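Local coordinates for protein GH26C (Muricauda sp. MAR_2010_75, PDB 6Q78) that probably hydrolyses the beta-1,4-mannosidic linkages of mannans as an endo-acting glycoside hydrolase of family 26, at residues A[168-171]-A[172-175]; A[253-257]-A[258-262]; A[321-324]-A[325-328]. One frame throughout, in Å; residues are numbered along the deposited sequence.

Contact 1: A[168-171]-A[172-175]; sequences HFYT and SEMT
Tyr-170 and Glu-173 close a type I turn through the backbone bond from Glu-173 N to Tyr-170 O (3.0 Å). A second turn overlaps it, joined by Met-174 N to Thr-171 O at 3.3 Å. The two overlapping turns bring Glu-173 back over His-168. There Glu-173 CB packs over one face of the imidazole in a CH-pi contact, 3.8 Å from the ring centroid. With CG beside its own backbone N (chi1 -57°), the glutamate then reaches past the ring, and OE1 accepts a weak, bent bond from His-168 ND1 (2.9 Å, 127°). The same OE1 takes a proton from a water that accepts from Tyr-170 N, which ties the carboxylate to the start of the turn. The Met-174 chain bends at chi3 and sets CE 3.4 Å from Tyr-170 O. Thr-171 OG1 bonds to Asp-231 O, fastening the turn to another loop. Tyr-170 OH hydrogen-bonds to a bound Tris, probably from the crystallisation liquor, which may mark a pocket beside this loop. These two overlapping beta-turns, in the loop after strand 153-157 of the TIM barrel, lead into Thr-175, the N-cap of helix 176-186, whose OG1 accepts from Gln-178 N.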
loop_
_atom_site.group_PDB
_atom_site.type_symbol
_atom_site.label_atom_id
_atom_site.label_comp_id
_atom_site.label_asym_id
_atom_site.label_seq_id
_atom_site.Cartn_x
_atom_site.Cartn_y
_atom_site.Cartn_z
ATOM N N HIS A 168 -4.467 -14.564 -14.702
ATOM C CA HIS A 168 -4.122 -13.186 -15.054
ATOM C C HIS A 168 -4.909 -12.200 -14.212
ATOM O O HIS A 168 -6.098 -12.408 -13.939
ATOM C CB HIS A 168 -4.430 -12.922 -16.544
ATOM C CG HIS A 168 -3.685 -13.828 -17.473
ATOM N ND1 HIS A 168 -2.311 -13.790 -17.618
ATOM C CD2 HIS A 168 -4.125 -14.819 -18.287
ATOM C CE1 HIS A 168 -1.940 -14.713 -18.491
ATOM N NE2 HIS A 168 -3.018 -15.349 -18.909
ATOM N N PHE A 169 -4.241 -11.127 -13.800
ATOM C CA PHE A 169 -4.946 -9.983 -13.246
ATOM C C PHE A 169 -4.990 -8.785 -14.181
ATOM O O PHE A 169 -5.877 -7.939 -14.023
ATOM C CB PHE A 169 -4.348 -9.528 -11.892
ATOM C CG PHE A 169 -2.857 -9.520 -11.841
ATOM C CD1 PHE A 169 -2.158 -8.454 -12.351
ATOM C CD2 PHE A 169 -2.168 -10.580 -11.300
ATOM C CE1 PHE A 169 -0.789 -8.455 -12.343
ATOM C CE2 PHE A 169 -0.795 -10.593 -11.287
ATOM C CZ PHE A 169 -0.109 -9.540 -11.821
ATOM N N TYR A 170 -4.101 -8.708 -15.179
ATOM C CA TYR A 170 -4.123 -7.603 -16.137
ATOM C C TYR A 170 -5.162 -7.896 -17.214
ATOM O O TYR A 170 -5.162 -8.981 -17.820
ATOM C CB TYR A 170 -2.747 -7.441 -16.791
ATOM C CG TYR A 170 -1.710 -6.762 -15.921
ATOM C CD1 TYR A 170 -2.041 -5.650 -15.157
ATOM C CD2 TYR A 170 -0.410 -7.259 -15.833
ATOM C CE1 TYR A 170 -1.112 -5.018 -14.345
ATOM C CE2 TYR A 170 0.541 -6.612 -15.020
ATOM C CZ TYR A 170 0.173 -5.496 -14.296
ATOM O OH TYR A 170 1.106 -4.862 -13.469
ATOM N N THR A 171 -6.081 -6.945 -17.419
ATOM C CA THR A 171 -7.169 -7.176 -18.364
ATOM C C THR A 171 -6.664 -7.415 -19.786
ATOM O O THR A 171 -7.345 -8.083 -20.556
ATOM C CB THR A 171 -8.126 -6.000 -18.342
ATOM O OG1 THR A 171 -7.380 -4.800 -18.567
ATOM C CG2 THR A 171 -8.800 -5.932 -16.987
ATOM N N SER A 172 -5.496 -6.873 -20.160
ATOM C CA SER A 172 -4.997 -7.069 -21.529
ATOM C C SER A 172 -4.655 -8.525 -21.811
ATOM O O SER A 172 -4.558 -8.921 -22.984
ATOM C CB SER A 172 -3.731 -6.235 -21.737
ATOM O OG SER A 172 -2.692 -6.683 -20.881
ATOM N N GLU A 173 -4.451 -9.320 -20.762
ATOM C CA GLU A 173 -4.057 -10.714 -20.883
ATOM C C GLU A 173 -5.218 -11.685 -20.754
ATOM O O GLU A 173 -5.020 -12.882 -20.975
ATOM C CB GLU A 173 -2.997 -11.065 -19.811
ATOM C CG GLU A 173 -1.754 -10.181 -19.879
ATOM C CD GLU A 173 -0.820 -10.366 -18.681
ATOM O OE1 GLU A 173 -1.157 -11.127 -17.748
ATOM O OE2 GLU A 173 0.258 -9.743 -18.678
ATOM N N MET A 174 -6.411 -11.235 -20.380
ATOM C CA MET A 174 -7.511 -12.178 -20.228
ATOM C C MET A 174 -8.513 -12.045 -21.375
ATOM O O MET A 174 -8.386 -11.180 -22.244
ATOM C CB MET A 174 -8.169 -12.037 -18.854
ATOM C CG MET A 174 -8.838 -10.722 -18.664
ATOM S SD MET A 174 -9.419 -10.483 -16.955
ATOM C CE MET A 174 -7.986 -10.079 -16.188
ATOM N N THR A 175 -9.525 -12.914 -21.383
ATOM C CA THR A 175 -10.533 -12.847 -22.430
ATOM C C THR A 175 -11.546 -11.745 -22.137
ATOM O O THR A 175 -11.645 -11.233 -21.013
ATOM C CB THR A 175 -11.287 -14.173 -22.557
ATOM O OG1 THR A 175 -12.127 -14.365 -21.419
ATOM C CG2 THR A 175 -10.296 -15.329 -22.610
HETATM O O HOH W 1 -1.669 -10.654 -15.357
#

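Contact 2: A[253-257]-A[258-262]; sequences VTYLK and NTLSV
Tyr-255 and Leu-260 meet on the tightly packed side of this helix end. Leu-260 CD1 lies 3.7 Å from Tyr-255 CE2, while Thr-259 leans on the other half of the same ring, its CG2 3.6 Å from Tyr-255 CE1. The ring reaches both because chi1 of -163° turns CG beside the carbonyl carbon, laying the phenol along the helix toward the following turn. At this point the backbone widens: Leu-260 N bonds to Tyr-255 O (2.9 Å), a pi-type i to i+5 bond. Thr-254 O receives both Asn-258 N (2.8 Å) and, weakly, Thr-259 N. After Ser-261 turns the chain with positive phi, Val-262 N returns to Leu-256 O at 2.9 Å, and the two apolar residues lie against each other, Leu-256 CD2 4.2 Å from Val-262 CG2.

The solvent side is looser and polar. Lys-257 and the exposed Asn-258 run side by side, and the lysine bends at chi3 and chi4 until NZ donates to Asn-258 OD1 (2.9 Å), approaching the amide oxygen from the side at a C=O...N angle of 106°.

In the fold, the end of helix 242-259 lies against helix 193-208, where Tyr-255 OH bonds to Glu-201 OE2 and both Leu-260 and Val-262 touch Ala-204. Replacing Tyr-255 by alanine is likely to open a gap beside Thr-259 and Leu-260 and to leave Glu-201 without its hydroxyl partner. Inward, Val-253 rests on Phe-267 and Leu-256 on Met-265, both of barrel strand 265-269.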
loop_
_atom_site.group_PDB
_atom_site.type_symbol
_atom_site.label_atom_id
_atom_site.label_comp_id
_atom_site.label_asym_id
_atom_site.label_seq_id
_atom_site.Cartn_x
_atom_site.Cartn_y
_atom_site.Cartn_z
ATOM N N VAL A 253 -14.524 -6.304 3.627
ATOM C CA VAL A 253 -14.159 -5.853 4.975
ATOM C C VAL A 253 -14.917 -6.644 6.035
ATOM O O VAL A 253 -14.338 -7.102 7.034
ATOM C CB VAL A 253 -14.408 -4.346 5.099
ATOM C CG1 VAL A 253 -14.264 -3.892 6.556
ATOM C CG2 VAL A 253 -13.414 -3.617 4.208
ATOM N N THR A 254 -16.239 -6.787 5.857
ATOM C CA THR A 254 -17.037 -7.457 6.870
ATOM C C THR A 254 -16.669 -8.926 6.990
ATOM O O THR A 254 -16.636 -9.473 8.100
ATOM C CB THR A 254 -18.509 -7.251 6.524
ATOM O OG1 THR A 254 -18.805 -5.841 6.593
ATOM C CG2 THR A 254 -19.435 -8.010 7.470
ATOM N N TYR A 255 -16.382 -9.589 5.866
ATOM C CA TYR A 255 -16.043 -11.003 5.949
ATOM C C TYR A 255 -14.724 -11.205 6.688
ATOM O O TYR A 255 -14.610 -12.109 7.532
ATOM C CB TYR A 255 -15.980 -11.601 4.544
ATOM C CG TYR A 255 -16.046 -13.121 4.521
ATOM C CD1 TYR A 255 -17.233 -13.780 4.767
ATOM C CD2 TYR A 255 -14.931 -13.890 4.224
ATOM C CE1 TYR A 255 -17.306 -15.159 4.742
ATOM C CE2 TYR A 255 -15.002 -15.284 4.176
ATOM C CZ TYR A 255 -16.187 -15.904 4.454
ATOM O OH TYR A 255 -16.277 -17.292 4.430
ATOM N N LEU A 256 -13.727 -10.361 6.399
ATOM C CA LEU A 256 -12.445 -10.474 7.095
ATOM C C LEU A 256 -12.553 -10.096 8.570
ATOM O O LEU A 256 -12.094 -10.843 9.448
ATOM C CB LEU A 256 -11.415 -9.575 6.435
ATOM C CG LEU A 256 -10.921 -10.142 5.091
ATOM C CD1 LEU A 256 -10.184 -9.068 4.332
ATOM C CD2 LEU A 256 -9.988 -11.308 5.364
ATOM N N LYS A 257 -13.188 -8.958 8.862
ATOM C CA LYS A 257 -13.234 -8.452 10.238
ATOM C C LYS A 257 -14.191 -9.249 11.111
ATOM O O LYS A 257 -13.864 -9.600 12.253
ATOM C CB LYS A 257 -13.621 -6.975 10.205
ATOM C CG LYS A 257 -14.014 -6.388 11.553
ATOM C CD LYS A 257 -14.184 -4.864 11.418
ATOM C CE LYS A 257 -15.326 -4.481 10.528
ATOM N NZ LYS A 257 -16.582 -4.725 11.275
ATOM N N ASN A 258 -15.380 -9.556 10.602
ATOM C CA ASN A 258 -16.420 -10.165 11.412
ATOM C C ASN A 258 -16.444 -11.686 11.268
ATOM O O ASN A 258 -16.226 -12.398 12.248
ATOM C CB ASN A 258 -17.766 -9.501 11.086
ATOM C CG ASN A 258 -17.751 -8.014 11.409
ATOM O OD1 ASN A 258 -18.062 -7.173 10.571
ATOM N ND2 ASN A 258 -17.365 -7.686 12.626
ATOM N N THR A 259 -16.677 -12.207 10.062
ATOM C CA THR A 259 -16.767 -13.658 9.903
ATOM C C THR A 259 -15.465 -14.359 10.275
ATOM O O THR A 259 -15.486 -15.398 10.951
ATOM C CB THR A 259 -17.196 -13.991 8.476
ATOM O OG1 THR A 259 -18.449 -13.352 8.231
ATOM C CG2 THR A 259 -17.377 -15.486 8.298
ATOM N N LEU A 260 -14.323 -13.810 9.848
ATOM C CA LEU A 260 -13.033 -14.471 10.037
ATOM C C LEU A 260 -12.234 -13.880 11.201
ATOM O O LEU A 260 -11.090 -14.292 11.429
ATOM C CB LEU A 260 -12.204 -14.425 8.741
ATOM C CG LEU A 260 -12.927 -15.029 7.544
ATOM C CD1 LEU A 260 -12.052 -14.913 6.341
ATOM C CD2 LEU A 260 -13.316 -16.493 7.808
ATOM N N SER A 261 -12.813 -12.925 11.927
ATOM C CA SER A 261 -12.205 -12.326 13.129
ATOM C C SER A 261 -10.757 -11.893 12.941
ATOM O O SER A 261 -9.910 -12.100 13.823
ATOM C CB SER A 261 -12.329 -13.248 14.341
ATOM O OG SER A 261 -13.689 -13.590 14.575
ATOM N N VAL A 262 -10.473 -11.233 11.817
ATOM C CA VAL A 262 -9.128 -10.705 11.591
ATOM C C VAL A 262 -9.030 -9.379 12.325
ATOM O O VAL A 262 -9.675 -8.396 11.946
ATOM C CB VAL A 262 -8.811 -10.516 10.108
ATOM C CG1 VAL A 262 -7.403 -9.892 9.958
ATOM C CG2 VAL A 262 -8.846 -11.880 9.389
#

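Contact 3: A[321-324]-A[325-328]; sequences SDLA and EERV
Ser-321 and Glu-325 begin the last turns of helix 306-327, which ends in a Schellman motif and links strands 293-298 and 330-336 in a beta-alpha-beta unit of the TIM barrel. Glu-325 N bonds to Ser-321 O at 3.0 Å. Its extended side chain runs back past that carbonyl and places OE2 4.5 Å from Asp-322 OD1. A water lies between these like charges, 2.7 Å from Asp-322 OD1 and 2.8 Å from Glu-325 OE2, and also bonds to Ser-321 OG; it probably eases the repulsion. Ser-321 OG hydrogen-bonds to Lys-366 N as well, and the Lys-366 side chain forms a salt bridge to Glu-325 OE1, which would partly offset the negative charge gathered here.

Glu-326 follows with its N bonded to Asp-322 O, and its aliphatic part folds over the same carbonyl, CG 3.5 Å from Asp-322 O. The next amide, Arg-327 N, binds Leu-323 O at 2.9 Å. Here the side chain starts beside its own backbone N (chi1 -69°) and stretches out alongside Leu-323, whose CD2 lies 3.8 Å from Arg-327 NE, oblique to the guanidinium. Both residues touch Met-294 of strand 293-298, and the guanidinium ends in a salt bridge with Asp-288. Val-328, with positive phi, is the first residue to leave helical geometry; its side chain touches Phe-48 and Phe-56, and its N lies 3.0 Å from Ala-324 O.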
loop_
_atom_site.group_PDB
_atom_site.type_symbol
_atom_site.label_atom_id
_atom_site.label_comp_id
_atom_site.label_asym_id
_atom_site.label_seq_id
_atom_site.Cartn_x
_atom_site.Cartn_y
_atom_site.Cartn_z
ATOM N N SER A 321 -5.541 14.418 1.372
ATOM C CA SER A 321 -5.154 14.881 2.707
ATOM C C SER A 321 -6.292 15.654 3.381
ATOM O O SER A 321 -6.546 15.479 4.584
ATOM C CB SER A 321 -3.888 15.730 2.585
ATOM O OG SER A 321 -3.541 16.370 3.801
ATOM N N ASP A 322 -7.001 16.495 2.622
ATOM C CA ASP A 322 -8.132 17.228 3.196
ATOM C C ASP A 322 -9.238 16.282 3.649
ATOM O O ASP A 322 -9.839 16.480 4.719
ATOM C CB ASP A 322 -8.728 18.220 2.191
ATOM C CG ASP A 322 -7.901 19.478 2.018
ATOM O OD1 ASP A 322 -7.024 19.759 2.875
ATOM O OD2 ASP A 322 -8.171 20.217 1.027
ATOM N N LEU A 323 -9.552 15.270 2.835
ATOM C CA LEU A 323 -10.604 14.339 3.224
ATOM C C LEU A 323 -10.197 13.522 4.439
ATOM O O LEU A 323 -11.025 13.247 5.318
ATOM C CB LEU A 323 -10.922 13.402 2.069
ATOM C CG LEU A 323 -11.734 14.008 0.945
ATOM C CD1 LEU A 323 -11.739 12.977 -0.201
ATOM C CD2 LEU A 323 -13.154 14.336 1.413
ATOM N N ALA A 324 -8.924 13.109 4.505
ATOM C CA ALA A 324 -8.454 12.386 5.687
ATOM C C ALA A 324 -8.536 13.247 6.948
ATOM O O ALA A 324 -8.873 12.754 8.031
ATOM C CB ALA A 324 -7.024 11.901 5.443
ATOM N N GLU A 325 -8.231 14.542 6.841
ATOM C CA GLU A 325 -8.404 15.413 8.003
ATOM C C GLU A 325 -9.876 15.495 8.404
ATOM O O GLU A 325 -10.217 15.375 9.585
ATOM C CB GLU A 325 -7.841 16.794 7.688
ATOM C CG GLU A 325 -6.329 16.863 7.686
ATOM C CD GLU A 325 -5.809 18.258 7.947
ATOM O OE1 GLU A 325 -5.863 18.715 9.111
ATOM O OE2 GLU A 325 -5.362 18.904 6.982
ATOM N N GLU A 326 -10.766 15.645 7.436
ATOM C CA GLU A 326 -12.183 15.804 7.760
ATOM C C GLU A 326 -12.793 14.531 8.351
ATOM O O GLU A 326 -13.632 14.610 9.264
ATOM C CB GLU A 326 -12.940 16.258 6.514
ATOM C CG GLU A 326 -12.714 17.732 6.224
ATOM C CD GLU A 326 -13.268 18.148 4.892
ATOM O OE1 GLU A 326 -12.939 19.266 4.439
ATOM O OE2 GLU A 326 -14.023 17.340 4.300
ATOM N N ARG A 327 -12.372 13.353 7.867
ATOM C CA ARG A 327 -13.009 12.087 8.219
ATOM C C ARG A 327 -12.206 11.296 9.245
ATOM O O ARG A 327 -12.584 10.170 9.580
ATOM C CB ARG A 327 -13.287 11.262 6.968
ATOM C CG ARG A 327 -14.391 11.915 6.104
ATOM C CD ARG A 327 -14.223 11.606 4.659
ATOM N NE ARG A 327 -15.227 12.314 3.863
ATOM C CZ ARG A 327 -16.306 11.741 3.338
ATOM N NH1 ARG A 327 -16.535 10.448 3.532
ATOM N NH2 ARG A 327 -17.160 12.465 2.617
ATOM N N VAL A 328 -11.149 11.887 9.798
ATOM C CA VAL A 328 -10.270 11.232 10.769
ATOM C C VAL A 328 -9.718 9.926 10.208
ATOM O O VAL A 328 -9.828 8.868 10.832
ATOM C CB VAL A 328 -10.936 11.059 12.154
ATOM C CG1 VAL A 328 -9.889 10.799 13.198
ATOM C CG2 VAL A 328 -11.755 12.307 12.503
HETATM O O HOH W 2 -4.941 18.710 4.177
#

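How the contacts relate
All three are local, partly buried contacts, and none touches another: contacts 2 and 3 come closest, their nearest atoms about 14 Å apart. Thr-171 and Met-174, Leu-256 and Val-262, and Leu-323 and Ala-324 are buried, while Glu-173, Asn-258 and Glu-325 are exposed. Contacts 2 and 3 both end barrel helices, 242-259 and 306-327, and leave them through a residue of positive phi. Contact 2 includes a pi-type turn and adds aromatic and apolar packing; contact 3 keeps regular helical bonds, and its outer side carries charged groups and a water while Leu-323 packs inward. Contact 1 belongs to no helix: in its loop, turn bonds are supplemented by a weak histidine-carboxylate bond and a bridging water.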